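Local structure of EchA1_1 (Mycobacterium avium subsp. paratuberculosis, 3R9T) at residues 31-36 with 90-95. The protein probably hydrates trans-2-enoyl-CoA thioesters to (3S)-3-hydroxyacyl-CoA in fatty acid metabolism, as a member of the enoyl-CoA hydratase/isomerase family. Numbering follows the deposited sequence.
Sequences NAINAA and WGFAGY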
loop_
_atom_site.group_PDB
_atom_site.type_symbol
_atom_site.label_atom_id
_atom_site.label_comp_id
_atom_site.label_asym_id
_atom_site.label_seq_id
_atom_site.Cartn_x
_atom_site.Cartn_y
_atom_site.Cartn_z
ATOM N N ASN B 31 25.528 16.901 7.108
ATOM C CA ASN B 31 25.590 15.633 6.399
ATOM C C ASN B 31 24.797 15.666 5.101
ATOM O O ASN B 31 24.253 14.649 4.676
ATOM C CB ASN B 31 25.160 14.480 7.324
ATOM C CG ASN B 31 26.209 14.169 8.391
ATOM O OD1 ASN B 31 27.412 14.184 8.121
ATOM N ND2 ASN B 31 25.754 13.884 9.603
ATOM N N ALA B 32 24.764 16.838 4.465
ATOM C CA ALA B 32 24.122 16.999 3.169
ATOM C C ALA B 32 24.879 16.219 2.102
ATOM O O ALA B 32 26.100 16.055 2.167
ATOM C CB ALA B 32 24.017 18.488 2.790
ATOM N N ILE B 33 24.134 15.731 1.121
ATOM C CA ILE B 33 24.707 14.898 0.071
ATOM C C ILE B 33 25.354 15.721 -1.025
ATOM O O ILE B 33 24.721 16.587 -1.626
ATOM C CB ILE B 33 23.661 14.002 -0.593
ATOM C CG1 ILE B 33 22.957 13.147 0.451
ATOM C CG2 ILE B 33 24.319 13.081 -1.635
ATOM C CD1 ILE B 33 23.901 12.303 1.316
ATOM N N ASN B 34 26.618 15.412 -1.290
ATOM C CA ASN B 34 27.294 15.852 -2.500
ATOM C C ASN B 34 28.002 14.657 -3.162
ATOM O O ASN B 34 27.938 13.516 -2.671
ATOM C CB ASN B 34 28.293 16.976 -2.171
ATOM C CG ASN B 34 29.455 16.501 -1.307
ATOM O OD1 ASN B 34 29.614 15.310 -1.050
ATOM N ND2 ASN B 34 30.274 17.443 -0.852
ATOM N N ALA B 35 28.698 14.925 -4.266
ATOM C CA ALA B 35 29.424 13.870 -4.992
ATOM C C ALA B 35 30.420 13.066 -4.133
ATOM O O ALA B 35 30.563 11.861 -4.327
ATOM C CB ALA B 35 30.129 14.458 -6.215
ATOM N N ALA B 36 31.107 13.729 -3.203
ATOM C CA ALA B 36 32.059 13.053 -2.313
ATOM C C ALA B 36 31.370 12.027 -1.384
ATOM O O ALA B 36 31.882 10.926 -1.162
ATOM C CB ALA B 36 32.840 14.082 -1.491
ATOM N N TRP B 90 23.497 4.696 -10.004
ATOM C CA TRP B 90 23.156 4.464 -8.584
ATOM C C TRP B 90 22.335 5.595 -7.961
ATOM O O TRP B 90 21.854 5.481 -6.827
ATOM C CB TRP B 90 24.416 4.261 -7.740
ATOM C CG TRP B 90 25.167 2.997 -8.045
ATOM C CD1 TRP B 90 24.704 1.905 -8.717
ATOM C CD2 TRP B 90 26.513 2.698 -7.675
ATOM N NE1 TRP B 90 25.685 0.946 -8.793
ATOM C CE2 TRP B 90 26.803 1.405 -8.153
ATOM C CE3 TRP B 90 27.499 3.393 -6.964
ATOM C CZ2 TRP B 90 28.040 0.797 -7.954
ATOM C CZ3 TRP B 90 28.720 2.792 -6.767
ATOM C CH2 TRP B 90 28.989 1.511 -7.265
ATOM N N GLY B 91 22.205 6.697 -8.692
ATOM C CA GLY B 91 21.462 7.855 -8.225
ATOM C C GLY B 91 22.050 8.580 -7.029
ATOM O O GLY B 91 23.233 8.436 -6.679
ATOM N N PHE B 92 21.172 9.342 -6.388
ATOM C CA PHE B 92 21.482 10.205 -5.254
ATOM C C PHE B 92 22.188 9.450 -4.142
ATOM O O PHE B 92 21.750 8.377 -3.753
ATOM C CB PHE B 92 20.163 10.778 -4.762
ATOM C CG PHE B 92 20.271 11.771 -3.653
ATOM C CD1 PHE B 92 20.520 13.114 -3.933
ATOM C CD2 PHE B 92 19.984 11.402 -2.348
ATOM C CE1 PHE B 92 20.550 14.047 -2.922
ATOM C CE2 PHE B 92 20.013 12.329 -1.337
ATOM C CZ PHE B 92 20.302 13.666 -1.629
ATOM N N ALA B 93 23.321 9.995 -3.697
ATOM C CA ALA B 93 24.137 9.455 -2.597
ATOM C C ALA B 93 24.795 8.123 -2.945
ATOM O O ALA B 93 25.305 7.438 -2.073
ATOM C CB ALA B 93 23.310 9.341 -1.269
ATOM N N GLY B 94 24.777 7.756 -4.225
ATOM C CA GLY B 94 25.212 6.425 -4.644
ATOM C C GLY B 94 24.382 5.321 -4.024
ATOM O O GLY B 94 24.845 4.194 -3.921
ATOM N N TYR B 95 23.140 5.642 -3.663
ATOM C CA TYR B 95 22.348 4.808 -2.748
ATOM C C TYR B 95 20.917 4.517 -3.198
ATOM O O TYR B 95 20.474 3.386 -3.096
ATOM C CB TYR B 95 22.300 5.477 -1.366
ATOM C CG TYR B 95 21.760 4.627 -0.224
ATOM C CD1 TYR B 95 22.603 3.787 0.493
ATOM C CD2 TYR B 95 20.420 4.687 0.164
ATOM C CE1 TYR B 95 22.149 3.021 1.537
ATOM C CE2 TYR B 95 19.941 3.893 1.211
ATOM C CZ TYR B 95 20.829 3.091 1.927
ATOM O OH TYR B 95 20.413 2.286 2.968
#
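Ile-33 lies over the outer part of the Phe-92 ring, with Ala-93 alongside. Its beta-branched side chain suits the place, because both arms can lie between the ring and Ala-93. Ile-33 CG1 presses on the far end of the ring, 3.4 Å from Phe-92 CZ, while Ile-33 CG2 sits over one face, 4.2 Å from the Phe-92 ring centroid and 16° off the normal, a CH-pi contact. Ile-33 CG2 is also 3.8 Å from Ala-93 CA, and Ile-33 CD1 closes on Ala-93 CB at 4.0 Å; a methyl side chain leaves room for both. Phe-92 meets the isoleucine because CG lies anti to the backbone N (chi1 -176°), which extends the ring beyond its own turn.

Two overlapping beta turns shape this segment: 91-94, of type II, closed by Gly-94 N to Gly-91 O, and 92-95, closed by Tyr-95 N to Phe-92 O. Positive phi suits the glycines at 91 and 94, whereas Ala-93 takes a left-handed conformation less usual for a residue with a side chain. In this crotonase-fold protein the turns belong to the loop between helix 73-77 and strand 104-108, and the Phe-92 side chain is about 4 Å from a bound benzoic acid, beside the ligand pocket.

Farther out, Ile-33 is fixed by backbone hydrogen bonds with Gly-70 and Asp-72. Asn-34, the N-cap of helix 35-50, uses OD1 to accept from Val-37 N, and Leu-119 of helix 115-122 packs against Ala-93.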